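Local coordinates for uncharacterized protein (Acinetobacter baumannii, PDB 5D66), which is of unknown function but folds as an ankyrin repeat domain, a family whose members commonly act as protein-binding scaffolds, at residues Leu7-Ala10 / Ala11-Asp15; Leu40-Ala43 / Thr44-Asn47; Val115-Val118 / Arg119-Ala123; Leu145-Lys149 / Ser150-Gln154. All coordinates share one frame; numbering follows the deposited sequence. Where two conformers were deposited one is given.

Interaction 1 (Leu7-Ala10 / Ala11-Asp15); sequences LHMA and AANDD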
ATOM      1  N   LEU A   7     -20.284  15.931  -0.211  1.00  7.90           N
ATOM      2  CA  LEU A   7     -19.750  14.812  -0.950  1.00  7.64           C
ATOM      3  C   LEU A   7     -18.949  13.877  -0.034  1.00  6.74           C
ATOM      4  O   LEU A   7     -19.028  12.666  -0.129  1.00  7.62           O
ATOM      5  CB  LEU A   7     -18.890  15.266  -2.107  1.00  8.28           C
ATOM      6  CG  LEU A   7     -18.378  14.160  -3.027  1.00  8.56           C
ATOM      7  CD1 LEU A   7     -19.510  13.421  -3.746  1.00  9.93           C
ATOM      8  CD2 LEU A   7     -17.397  14.681  -4.037  1.00  8.92           C
ATOM      9  N   HIS A   8     -18.227  14.489   0.905  1.00  6.83           N
ATOM     10  CA  HIS A   8     -17.400  13.755   1.845  1.00  6.86           C
ATOM     11  C   HIS A   8     -18.288  12.902   2.755  1.00  7.57           C
ATOM     12  O   HIS A   8     -17.970  11.742   3.037  1.00  8.26           O
ATOM     13  CB  HIS A   8     -16.551  14.694   2.646  1.00  6.85           C
ATOM     14  CG  HIS A   8     -15.560  15.461   1.811  1.00  6.28           C
ATOM     15  ND1 HIS A   8     -15.953  16.472   0.957  1.00  6.78           N
ATOM     16  CD2 HIS A   8     -14.201  15.371   1.714  1.00  6.80           C
ATOM     17  CE1 HIS A   8     -14.885  16.943   0.364  1.00  6.69           C
ATOM     18  NE2 HIS A   8     -13.820  16.277   0.781  1.00  6.51           N
HETATM   19  N   MSE A   9     -19.385  13.476   3.234  1.00  8.12           N
HETATM   20  CA  MSE A   9     -20.294  12.711   4.099  0.90  8.68           C
HETATM   21  C   MSE A   9     -20.919  11.556   3.318  1.00  8.01           C
HETATM   22  O   MSE A   9     -21.044  10.419   3.806  1.00  9.16           O
HETATM   23  CB  MSE A   9     -21.406  13.606   4.662  0.90 10.24           C
HETATM   24  CG  MSE A   9     -22.351  12.813   5.637  0.90 14.10           C
HETATM   25 SE   MSE A   9     -21.442  12.410   7.370  0.67 26.63          SE
HETATM   26  CE  MSE A   9     -21.139  10.574   7.468  0.90 21.32           C
ATOM     27  N   ALA A  10     -21.313  11.822   2.086  1.00  7.95           N
ATOM     28  CA  ALA A  10     -21.903  10.774   1.242  1.00  8.00           C
ATOM     29  C   ALA A  10     -20.889   9.637   1.016  1.00  7.85           C
ATOM     30  O   ALA A  10     -21.220   8.460   1.100  1.00  8.68           O
ATOM     31  CB  ALA A  10     -22.398  11.335  -0.056  1.00  9.09           C
ATOM     32  N   ALA A  11     -19.648  10.015   0.785  1.00  7.44           N
ATOM     33  CA  ALA A  11     -18.550   9.058   0.615  1.00  7.42           C
ATOM     34  C   ALA A  11     -18.303   8.233   1.876  1.00  7.84           C
ATOM     35  O   ALA A  11     -18.133   7.022   1.801  1.00  8.55           O
ATOM     36  CB  ALA A  11     -17.288   9.785   0.174  1.00  7.65           C
ATOM     37  N   ALA A  12     -18.336   8.883   3.027  1.00  7.48           N
ATOM     38  CA  ALA A  12     -18.186   8.176   4.287  1.00  7.99           C
ATOM     39  C   ALA A  12     -19.308   7.159   4.520  1.00  7.79           C
ATOM     40  O   ALA A  12     -19.098   6.116   5.136  1.00  9.21           O
ATOM     41  CB  ALA A  12     -18.180   9.153   5.439  1.00  8.88           C
ATOM     42  N   ASN A  13     -20.492   7.467   4.025  1.00  8.07           N
ATOM     43  CA  ASN A  13     -21.668   6.631   4.195  1.00  8.02           C
ATOM     44  C   ASN A  13     -21.859   5.596   3.103  1.00  8.56           C
ATOM     45  O   ASN A  13     -22.816   4.826   3.163  1.00 10.70           O
ATOM     46  CB  ASN A  13     -22.903   7.517   4.291  1.00  8.10           C
ATOM     47  CG  ASN A  13     -23.043   8.194   5.611  1.00  8.98           C
ATOM     48  OD1 ASN A  13     -22.437   7.787   6.617  1.00  9.87           O
ATOM     49  ND2 ASN A  13     -23.927   9.179   5.646  1.00 10.14           N
ATOM     50  N   ASP A  14     -20.981   5.585   2.109  1.00  8.27           N
ATOM     51  CA  ASP A  14     -21.153   4.670   0.956  1.00  8.70           C
ATOM     52  C   ASP A  14     -22.507   4.912   0.269  1.00  9.75           C
ATOM     53  O   ASP A  14     -23.116   3.998  -0.313  1.00 11.93           O
ATOM     54  CB  ASP A  14     -21.014   3.190   1.333  1.00  9.58           C
ATOM     55  CG  ASP A  14     -20.467   2.374   0.179  1.00 10.49           C
ATOM     56  OD1 ASP A  14     -19.673   2.872  -0.651  1.00 11.58           O
ATOM     57  OD2 ASP A  14     -20.879   1.181   0.079  1.00 15.38           O
ATOM     58  N   ASP A  15     -22.948   6.182   0.280  1.00 10.83           N
ATOM     59  CA  ASP A  15     -24.301   6.534  -0.181  1.00 12.12           C
ATOM     60  C   ASP A  15     -24.229   6.864  -1.673  1.00 12.10           C
ATOM     61  O   ASP A  15     -24.106   8.033  -2.073  1.00 12.15           O
ATOM     62  CB  ASP A  15     -24.802   7.729   0.653  1.00 12.86           C
ATOM     63  CG  ASP A  15     -26.257   8.122   0.373  1.00 14.43           C
ATOM     64  OD1 ASP A  15     -26.902   7.641  -0.602  1.00 15.24           O
ATOM     65  OD2 ASP A  15     -26.740   8.923   1.199  1.00 14.75           O
TER
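Ala-11 N donates to Leu-7 O and Ala-12 N to His-8 O, each at 2.9 Å, so the backbone runs as regular alpha helix up to a turn at Asp-14. Asn-13 N still reaches Met-9 O at 3.0 Å. A weak second bond goes from Asn-13 N to Ala-10 O, which also accepts from Asp-15 N at 3.0 Å, almost straight (174° at the hydrogen), while Asp-14 N turns back to Ala-11 O. The positive phi of Asp-14 (58°) bends the chain into this closure.

Among the side chains, the selenomethionine Met-9 and Asn-13 meet on the exposed side, crossing at a slant. With CG of Met-9 anti to its backbone N (chi1 -178°) and the chain then bent at chi2 and chi3, the terminal methyl folds over the next turn. In the conformer given, one of two, Met-9 CE comes to 3.2 Å from Asn-13 OD1 and 3.9 Å from Ala-12 CB, so these contacts are conditional. Ala-10 and Ala-11 present only methyl groups, which suits the close neighbours on the buried side: Ala-10 packs on Leu-18 and Ile-19 of helix 16-23, Ala-11 on Ala-39 of helix 39-45.

Asp-14 OD1 accepts from Ala-51 N of helix 49-57, whereas Asp-15 caps the helix that follows, with a weak bond from Leu-18 N to its OD1. A Schellman motif followed directly by an N-cap makes the tight turn between consecutive helices 6-12 and 16-23, as in the helix-turn-helix of the ankyrin fold.

Interaction 2 (Leu40-Ala43 / Thr44-Asn47); sequences LMVA and TRAN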
ATOM      1  N   LEU A  40     -12.687  10.867  -2.029  1.00  4.73           N
ATOM      2  CA  LEU A  40     -12.164   9.530  -2.278  1.00  4.80           C
ATOM      3  C   LEU A  40     -11.270   9.056  -1.120  1.00  4.51           C
ATOM      4  O   LEU A  40     -11.312   7.884  -0.764  1.00  4.56           O
ATOM      5  CB  LEU A  40     -11.388   9.496  -3.599  1.00  5.08           C
ATOM      6  CG  LEU A  40     -10.688   8.158  -3.903  1.00  5.05           C
ATOM      7  CD1 LEU A  40     -11.679   7.001  -3.989  1.00  5.56           C
ATOM      8  CD2 LEU A  40      -9.861   8.251  -5.183  1.00  5.28           C
HETATM    9  N   MSE A  41     -10.482   9.941  -0.514  1.00  4.53           N
HETATM   10  CA  MSE A  41      -9.693   9.549   0.654  1.00  4.93           C
HETATM   11  C   MSE A  41     -10.615   9.108   1.791  1.00  4.86           C
HETATM   12  O   MSE A  41     -10.365   8.061   2.428  1.00  5.45           O
HETATM   13  CB  MSE A  41      -8.779  10.656   1.071  1.00  4.81           C
HETATM   14  CG  MSE A  41      -7.752  10.186   2.097  1.00  5.69           C
HETATM   15 SE   MSE A  41      -6.455   8.874   1.437  0.75  4.51          SE
HETATM   16  CE  MSE A  41      -6.959   7.325   2.455  1.00  8.19           C
ATOM     17  N   VAL A  42     -11.709   9.844   2.034  1.00  5.14           N
ATOM     18  CA  VAL A  42     -12.692   9.472   3.050  1.00  5.30           C
ATOM     19  C   VAL A  42     -13.273   8.099   2.768  1.00  5.48           C
ATOM     20  O   VAL A  42     -13.350   7.225   3.653  1.00  5.84           O
ATOM     21  CB  VAL A  42     -13.771  10.542   3.157  1.00  5.77           C
ATOM     22  CG1 VAL A  42     -14.905  10.098   4.056  1.00  6.69           C
ATOM     23  CG2 VAL A  42     -13.167  11.857   3.664  1.00  6.45           C
ATOM     24  N   ALA A  43     -13.674   7.840   1.523  1.00  5.45           N
ATOM     25  CA  ALA A  43     -14.233   6.531   1.149  1.00  5.89           C
ATOM     26  C   ALA A  43     -13.211   5.434   1.355  1.00  5.56           C
ATOM     27  O   ALA A  43     -13.529   4.334   1.818  1.00  6.39           O
ATOM     28  CB  ALA A  43     -14.700   6.537  -0.285  1.00  5.91           C
ATOM     29  N   THR A  44     -11.953   5.698   1.003  1.00  4.99           N
ATOM     30  CA  THR A  44     -10.913   4.684   1.075  1.00  5.47           C
ATOM     31  C   THR A  44     -10.605   4.312   2.507  1.00  5.25           C
ATOM     32  O   THR A  44     -10.438   3.131   2.843  1.00  5.66           O
ATOM     33  CB  THR A  44      -9.672   5.123   0.313  1.00  5.62           C
ATOM     34  OG1 THR A  44     -10.009   5.312  -1.080  1.00  5.77           O
ATOM     35  CG2 THR A  44      -8.571   4.064   0.363  1.00  5.95           C
ATOM     36  N   ARG A  45     -10.521   5.291   3.404  1.00  5.44           N
ATOM     37  CA  ARG A  45     -10.267   5.006   4.807  1.00  5.97           C
ATOM     38  C   ARG A  45     -11.334   4.062   5.392  1.00  6.31           C
ATOM     39  O   ARG A  45     -11.002   3.220   6.251  1.00  7.33           O
ATOM     40  CB  ARG A  45     -10.238   6.261   5.662  1.00  6.62           C
ATOM     41  CG  ARG A  45      -9.093   7.211   5.355  1.00  6.69           C
ATOM     42  CD  ARG A  45      -9.181   8.406   6.238  1.00 10.25           C
ATOM     43  NE  ARG A  45      -8.304   9.514   5.857  1.00  8.66           N
ATOM     44  CZ  ARG A  45      -8.702  10.773   5.654  1.00  7.05           C
ATOM     45  NH1 ARG A  45      -9.952  11.138   5.797  1.00  8.70           N
ATOM     46  NH2 ARG A  45      -7.784  11.676   5.393  1.00  6.73           N
ATOM     47  N   ALA A  46     -12.550   4.161   4.906  1.00  6.27           N
ATOM     48  CA  ALA A  46     -13.658   3.359   5.356  1.00  7.03           C
ATOM     49  C   ALA A  46     -13.800   2.009   4.634  1.00  6.97           C
ATOM     50  O   ALA A  46     -14.671   1.211   4.983  1.00  9.08           O
ATOM     51  CB  ALA A  46     -14.954   4.159   5.234  1.00  8.04           C
ATOM     52  N   ASN A  47     -12.967   1.789   3.621  1.00  6.59           N
ATOM     53  CA  ASN A  47     -13.122   0.662   2.686  1.00  6.38           C
ATOM     54  C   ASN A  47     -14.514   0.632   2.066  1.00  6.82           C
ATOM     55  O   ASN A  47     -15.137  -0.419   1.888  1.00  8.19           O
ATOM     56  CB  ASN A  47     -12.759  -0.677   3.285  1.00  7.04           C
ATOM     57  CG  ASN A  47     -12.393  -1.682   2.214  1.00  7.94           C
ATOM     58  OD1 ASN A  47     -12.100  -1.306   1.096  1.00  8.69           O
ATOM     59  ND2 ASN A  47     -12.421  -2.972   2.551  1.00 10.88           N
TER
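Thr-44 and Arg-45 each reach back one helical turn, the first to the carbonyl of Leu-40 and the second across the side chain of the selenomethionine Met-41. Leu-40 O is gripped twice, by Thr-44 N and by Thr-44 OG1, both at 2.9 Å, and the two donors arrive from opposite faces of the carbonyl plane. The hydroxyl stands anti to its own carbonyl carbon (chi1 -61°), which turns it back toward the carbonyl one turn earlier and satisfies its proton within the backbone. Leu-40 CD1 lies 3.8 Å from the same OG1.

Arg-45 extends from CG to NE and crosses Met-41 at about a right angle. Met-41 CG sits over one face of the guanidinium, 3.6 Å from Arg-45 NH2 and displaced toward its rim. The bends at chi2 and chi3 of Met-41 bring its CE back to the arginine's aliphatic stem, where it meets Arg-45 CG, also at 3.6 Å. Val-42 CG2 approaches Arg-45 NH1 obliquely.

Farther out, Asp-66 forms a salt bridge to Arg-45 NH2, which also donates to Ser-37 OG; together these probably fix the rotation of the guanidinium. Pro-72 of helix 72-79 packs against Leu-40, Met-41 and Thr-44, and Leu-40 also meets Ala-52 and Ile-56 of helix 49-57. Beyond Ala-46, whose bonds back to Val-42 O and Ala-43 O are weak, Asn-47 takes a positive phi and its N bonds to Thr-44 O at 3.0 Å. This Schellman closure ends the inner helix of an ankyrin helix-turn-helix pair.

Interaction 3 (Val115-Val118 / Arg119-Ala123); sequences VETV and RTLIA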
ATOM      1  N   VAL A 115      -0.688 -11.007   1.833  1.00  5.55           N
ATOM      2  CA  VAL A 115      -0.017 -11.741   0.769  1.00  5.67           C
ATOM      3  C   VAL A 115      -0.539 -11.341  -0.638  1.00  5.48           C
ATOM      4  O   VAL A 115       0.249 -11.088  -1.545  1.00  5.33           O
ATOM      5  CB  VAL A 115      -0.154 -13.287   0.967  1.00  6.07           C
ATOM      6  CG1 VAL A 115       0.514 -14.060  -0.166  1.00  6.92           C
ATOM      7  CG2 VAL A 115       0.429 -13.736   2.277  1.00  6.66           C
ATOM      8  N   GLU A 116      -1.858 -11.318  -0.805  0.70  5.96           N
ATOM      9  CA  GLU A 116      -2.411 -11.050  -2.144  0.70  6.18           C
ATOM     10  C   GLU A 116      -2.148  -9.598  -2.547  0.70  5.64           C
ATOM     11  O   GLU A 116      -1.945  -9.322  -3.724  0.70  6.19           O
ATOM     12  CB  GLU A 116      -3.902 -11.373  -2.243  0.70  7.12           C
ATOM     13  CG  GLU A 116      -4.198 -12.839  -2.046  0.70  7.79           C
ATOM     14  CD  GLU A 116      -3.363 -13.711  -2.909  0.70 10.06           C
ATOM     15  OE1 GLU A 116      -3.225 -13.451  -4.113  0.70 11.10           O
ATOM     16  OE2 GLU A 116      -2.761 -14.666  -2.400  0.70 14.71           O
ATOM     17  N   THR A 117      -2.098  -8.690  -1.580  1.00  5.40           N
ATOM     18  CA  THR A 117      -1.750  -7.290  -1.865  1.00  5.36           C
ATOM     19  C   THR A 117      -0.275  -7.192  -2.325  1.00  5.52           C
ATOM     20  O   THR A 117       0.033  -6.523  -3.306  1.00  5.11           O
ATOM     21  CB  THR A 117      -1.994  -6.428  -0.672  1.00  5.91           C
ATOM     22  OG1 THR A 117      -3.381  -6.465  -0.312  1.00  7.34           O
ATOM     23  CG2 THR A 117      -1.625  -4.994  -0.920  1.00  5.68           C
ATOM     24  N   VAL A 118       0.626  -7.907  -1.649  1.00  4.81           N
ATOM     25  CA  VAL A 118       2.000  -8.002  -2.078  1.00  5.14           C
ATOM     26  C   VAL A 118       2.102  -8.547  -3.521  1.00  4.90           C
ATOM     27  O   VAL A 118       2.779  -7.970  -4.361  1.00  5.03           O
ATOM     28  CB  VAL A 118       2.843  -8.832  -1.078  1.00  5.16           C
ATOM     29  CG1 VAL A 118       4.206  -9.218  -1.698  1.00  5.68           C
ATOM     30  CG2 VAL A 118       2.997  -8.090   0.214  1.00  5.06           C
ATOM     31  N   ARG A 119       1.403  -9.644  -3.760  0.80  4.96           N
ATOM     32  CA  ARG A 119       1.420 -10.248  -5.097  0.80  5.36           C
ATOM     33  C   ARG A 119       0.993  -9.206  -6.159  0.80  4.99           C
ATOM     34  O   ARG A 119       1.620  -9.075  -7.204  0.80  5.61           O
ATOM     35  CB  ARG A 119       0.531 -11.502  -5.122  0.80  5.79           C
ATOM     36  CG  ARG A 119       0.716 -12.344  -6.336  0.80  7.19           C
ATOM     37  CD  ARG A 119      -0.349 -13.478  -6.456  0.80  8.19           C
ATOM     38  NE  ARG A 119      -0.724 -14.207  -5.221  0.80  9.68           N
ATOM     39  CZ  ARG A 119       0.039 -15.120  -4.603  0.80 11.04           C
ATOM     40  NH1 ARG A 119       1.170 -15.540  -5.131  0.80 11.07           N
ATOM     41  NH2 ARG A 119      -0.382 -15.656  -3.469  0.80 12.21           N
ATOM     42  N   THR A 120      -0.086  -8.531  -5.886  1.00  4.98           N
ATOM     43  CA  THR A 120      -0.674  -7.540  -6.770  1.00  5.43           C
ATOM     44  C   THR A 120       0.276  -6.397  -7.043  1.00  4.83           C
ATOM     45  O   THR A 120       0.416  -5.949  -8.203  1.00  5.96           O
ATOM     46  CB  THR A 120      -1.995  -7.062  -6.188  1.00  6.46           C
ATOM     47  OG1 THR A 120      -2.944  -8.172  -6.136  1.00  7.91           O
ATOM     48  CG2 THR A 120      -2.645  -5.937  -6.992  1.00  7.82           C
ATOM     49  N   LEU A 121       0.890  -5.863  -6.007  1.00  4.58           N
ATOM     50  CA  LEU A 121       1.818  -4.755  -6.144  1.00  4.77           C
ATOM     51  C   LEU A 121       3.092  -5.124  -6.866  1.00  4.37           C
ATOM     52  O   LEU A 121       3.613  -4.338  -7.636  1.00  5.30           O
ATOM     53  CB  LEU A 121       2.063  -4.106  -4.790  1.00  4.76           C
ATOM     54  CG  LEU A 121       0.832  -3.367  -4.203  1.00  5.31           C
ATOM     55  CD1 LEU A 121       1.139  -3.013  -2.746  1.00  5.98           C
ATOM     56  CD2 LEU A 121       0.486  -2.136  -4.930  1.00  6.15           C
ATOM     57  N   ILE A 122       3.626  -6.334  -6.590  1.00  4.67           N
ATOM     58  CA  ILE A 122       4.745  -6.829  -7.357  1.00  5.30           C
ATOM     59  C   ILE A 122       4.396  -6.873  -8.850  1.00  5.30           C
ATOM     60  O   ILE A 122       5.164  -6.403  -9.698  1.00  5.61           O
ATOM     61  CB  ILE A 122       5.207  -8.206  -6.858  1.00  5.96           C
ATOM     62  CG1 ILE A 122       5.897  -8.079  -5.489  1.00  6.22           C
ATOM     63  CG2 ILE A 122       6.135  -8.846  -7.858  1.00  7.05           C
ATOM     64  CD1 ILE A 122       6.124  -9.433  -4.828  1.00  6.75           C
ATOM     65  N   ALA A 123       3.250  -7.461  -9.155  1.00  5.43           N
ATOM     66  CA  ALA A 123       2.810  -7.612 -10.544  1.00  6.13           C
ATOM     67  C   ALA A 123       2.641  -6.262 -11.234  1.00  5.83           C
ATOM     68  O   ALA A 123       2.906  -6.155 -12.442  1.00  7.14           O
ATOM     69  CB  ALA A 123       1.511  -8.396 -10.639  1.00  7.01           C
TER
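Val-118 and Ile-122 lie side by side and point the same way, with Val-118 CG1 3.7 Å from Ile-122 CD1. On the buried side, Thr-117 CG2 meets Leu-121 CD1 at 3.9 Å, again in parallel, one turn apart. Val-118 packs on helix 106-111, and Leu-121 on the loop residues Ala-105 and Val-126, so this flank faces the interior. Helix 115-124 is the outer helix of an ankyrin pair, laid against helix 106-111 and bordered by the outer helices 82-90 and 150-162.

The exposed side is polar. In the conformers given, Arg-119 grips Glu-116 side-on: NE donates to OE1 and NH2 to OE2, each at 2.8 Å and nearly straight. Each residue has a second conformer, so the bridge may not be permanent. Both oxygens lie within 2° of the guanidinium plane and are met on their syn side, although the two planar groups are turned 26° apart. A bend at chi3 of the arginine (-41°) swings its head back over the preceding turn, where Val-115 CG1 also approaches NH2. Thr-120 OG1 and Thr-120 N both donate to Glu-116 O, from opposite faces of its plane, and the hydroxyl has a further weak bond from Arg-86.

Interaction 4 (Leu145-Lys149 / Ser150-Gln154); sequences LGNGK and SNYQQ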
ATOM      1  N   LEU A 145       9.447  -7.522  11.096  1.00  5.85           N
ATOM      2  CA  LEU A 145       8.142  -7.208  11.652  1.00  6.00           C
ATOM      3  C   LEU A 145       7.099  -8.312  11.488  1.00  6.57           C
ATOM      4  O   LEU A 145       5.983  -8.190  11.978  1.00  7.82           O
ATOM      5  CB  LEU A 145       7.668  -5.840  11.135  1.00  6.76           C
ATOM      6  CG  LEU A 145       8.591  -4.705  11.490  1.00  8.80           C
ATOM      7  CD1 LEU A 145       8.136  -3.437  10.774  1.00 10.25           C
ATOM      8  CD2 LEU A 145       8.695  -4.464  13.014  1.00  9.74           C
ATOM      9  N   GLY A 146       7.444  -9.385  10.781  1.00  7.52           N
ATOM     10  CA  GLY A 146       6.605 -10.545  10.678  1.00  7.54           C
ATOM     11  C   GLY A 146       6.914 -11.500  11.824  1.00  7.67           C
ATOM     12  O   GLY A 146       7.744 -11.203  12.691  1.00 10.92           O
ATOM     13  N   ASN A 147       6.363 -12.686  11.751  1.00  7.28           N
ATOM     14  CA  ASN A 147       6.583 -13.731  12.739  1.00  8.73           C
ATOM     15  C   ASN A 147       7.273 -14.972  12.170  1.00  7.50           C
ATOM     16  O   ASN A 147       7.320 -16.012  12.816  1.00  8.54           O
ATOM     17  CB  ASN A 147       5.258 -14.100  13.408  1.00 10.48           C
ATOM     18  CG  ASN A 147       4.276 -14.781  12.468  1.00 11.78           C
ATOM     19  OD1 ASN A 147       4.568 -14.960  11.307  1.00  9.80           O
ATOM     20  ND2 ASN A 147       3.140 -15.197  12.985  1.00 17.64           N
ATOM     21  N   GLY A 148       7.783 -14.864  10.956  1.00  6.96           N
ATOM     22  CA  GLY A 148       8.495 -15.969  10.343  1.00  7.39           C
ATOM     23  C   GLY A 148       7.657 -17.116   9.795  1.00  7.58           C
ATOM     24  O   GLY A 148       8.213 -18.071   9.243  1.00  9.36           O
ATOM     25  N   LYS A 149       6.348 -17.024   9.975  1.00  7.77           N
ATOM     26  CA  LYS A 149       5.413 -18.103   9.631  1.00  8.13           C
ATOM     27  C   LYS A 149       4.733 -17.823   8.301  1.00  7.65           C
ATOM     28  O   LYS A 149       4.908 -16.819   7.757  1.00 11.00           O
ATOM     29  CB  LYS A 149       4.391 -18.306  10.740  1.00 10.98           C
ATOM     30  CG  LYS A 149       5.018 -18.671  12.053  1.00 15.81           C
ATOM     31  CD  LYS A 149       4.051 -18.989  13.164  1.00 17.38           C
ATOM     32  CE  LYS A 149       4.772 -19.421  14.369  1.00 25.28           C
ATOM     33  NZ  LYS A 149       4.017 -18.938  15.560  1.00 33.64           N
ATOM     34  N   SER A 150       4.017 -18.806   7.794  1.00  8.75           N
ATOM     35  CA  SER A 150       3.027 -18.774   6.714  1.00  9.10           C
ATOM     36  C   SER A 150       3.125 -17.554   5.823  1.00  7.39           C
ATOM     37  O   SER A 150       3.846 -17.556   4.810  1.00  7.95           O
ATOM     38  CB  SER A 150       1.594 -18.918   7.363  1.00 12.38           C
ATOM     39  OG  SER A 150       1.479 -17.891   8.402  1.00 16.35           O
ATOM     40  N   ASN A 151       2.291 -16.556   6.125  0.70  8.13           N
ATOM     41  CA  ASN A 151       2.168 -15.387   5.277  0.70  7.31           C
ATOM     42  C   ASN A 151       3.496 -14.736   4.986  0.70  5.83           C
ATOM     43  O   ASN A 151       3.745 -14.273   3.874  0.70  5.64           O
ATOM     44  CB  ASN A 151       1.337 -14.249   5.941  0.70  9.74           C
ATOM     45  CG  ASN A 151      -0.073 -14.617   6.227  0.70 11.69           C
ATOM     46  OD1 ASN A 151      -0.315 -15.734   6.590  0.70 17.84           O
ATOM     47  ND2 ASN A 151      -1.009 -13.687   6.077  0.70 12.01           N
ATOM     48  N   TYR A 152       4.338 -14.627   6.010  1.00  5.77           N
ATOM     49  CA  TYR A 152       5.605 -13.973   5.836  1.00  5.62           C
ATOM     50  C   TYR A 152       6.604 -14.784   5.020  1.00  5.58           C
ATOM     51  O   TYR A 152       7.364 -14.223   4.237  1.00  6.19           O
ATOM     52  CB  TYR A 152       6.205 -13.522   7.196  1.00  6.20           C
ATOM     53  CG  TYR A 152       5.332 -12.427   7.815  1.00  5.95           C
ATOM     54  CD1 TYR A 152       5.406 -11.167   7.348  1.00  6.37           C
ATOM     55  CD2 TYR A 152       4.376 -12.720   8.789  1.00  6.94           C
ATOM     56  CE1 TYR A 152       4.607 -10.191   7.842  1.00  6.51           C
ATOM     57  CE2 TYR A 152       3.526 -11.730   9.299  1.00  7.14           C
ATOM     58  CZ  TYR A 152       3.688 -10.437   8.816  1.00  6.72           C
ATOM     59  OH  TYR A 152       2.899  -9.428   9.354  1.00  8.92           O
ATOM     60  N   GLN A 153       6.594 -16.108   5.207  1.00  6.17           N
ATOM     61  CA  GLN A 153       7.372 -16.951   4.290  1.00  5.90           C
ATOM     62  C   GLN A 153       6.911 -16.771   2.841  1.00  5.91           C
ATOM     63  O   GLN A 153       7.747 -16.659   1.930  1.00  5.82           O
ATOM     64  CB  GLN A 153       7.246 -18.421   4.662  1.00  6.24           C
ATOM     65  CG  GLN A 153       7.928 -18.789   5.959  1.00  6.77           C
ATOM     66  CD  GLN A 153       7.624 -20.210   6.381  1.00  7.02           C
ATOM     67  OE1 GLN A 153       7.398 -21.074   5.567  1.00  8.79           O
ATOM     68  NE2 GLN A 153       7.566 -20.416   7.671  1.00  9.17           N
ATOM     69  N   GLN A 154       5.593 -16.701   2.640  0.70  5.56           N
ATOM     70  CA  GLN A 154       5.027 -16.583   1.280  0.70  5.59           C
ATOM     71  C   GLN A 154       5.454 -15.226   0.688  0.70  5.30           C
ATOM     72  O   GLN A 154       5.859 -15.163  -0.481  0.70  5.55           O
ATOM     73  CB  GLN A 154       3.511 -16.725   1.321  0.70  5.77           C
ATOM     74  CG  GLN A 154       3.127 -18.126   1.687  0.70  6.53           C
ATOM     75  CD  GLN A 154       1.692 -18.277   2.170  0.70  7.09           C
ATOM     76  OE1 GLN A 154       0.907 -17.332   2.106  0.70 10.19           O
ATOM     77  NE2 GLN A 154       1.337 -19.476   2.590  0.70  9.61           N
TER
HETATM   78  O   HOH W   1       3.656  -9.752  12.445  1.00 27.58           O
HETATM   79  O   HOH W   2       2.202 -15.127   9.725  0.70 23.81           O
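Tyr-152 lays one face of its ring flat against Gly-146, whose CA stands 3.3 Å from the ring centroid and only 4° off the normal, a close CH-pi contact. The setting is the loop that joins the two helices of an ankyrin pair, 138-144 and 150-162, and Asn-147 shapes it with an Asx turn: its OD1 accepts from Lys-149 N at 3.0 Å. Gly-146 meets the ring with its bare CA. The Asn-147 amide crosses the ring at about a right angle, the planes 75° apart, and brings OD1 to 3.4 Å from Tyr-152 CD2. Past the ring, Tyr-152 OH is anchored on Glu-111 O, and Asn-151 ND2 bonds to Gly-113 O, which ties the loop and the start of the helix to the end of helix 106-111 and the residues just beyond it.

Lys-149 O receives Gln-153 N at 3.1 Å near the start of the helix. The Gln-153 chain, extended beyond CG, reaches back toward the loop, where NE2 donates to Gly-148 O at 2.9 Å, in the carbonyl plane and on a lone pair. One water donates to both Leu-145 O and Tyr-152 OH, the latter at 3.2 Å.

How the interactions relate
From the N terminus the four contacts follow in series, none nesting in or crossing another, and each is one continuous run of eight to ten residues, so none closes a long loop. Interactions 1 and 2 end the inner helices 6-12 and 39-45 and turn the chain toward helices 16-23 and 49-57. They touch directly: Val-42 CG1 lies 3.6 Å from His-8 O, joining the neighbouring inner helices. Interaction 3 staples turns within the outer helix 115-124, its centre about 21 Å from that of interaction 2. Interaction 4 shapes the loop before the outer helix 150-162, and Val-115 packs on Asn-151 and Gln-154 to join these last two. Interactions 1 and 4 occupy opposite sides of the chain's centre.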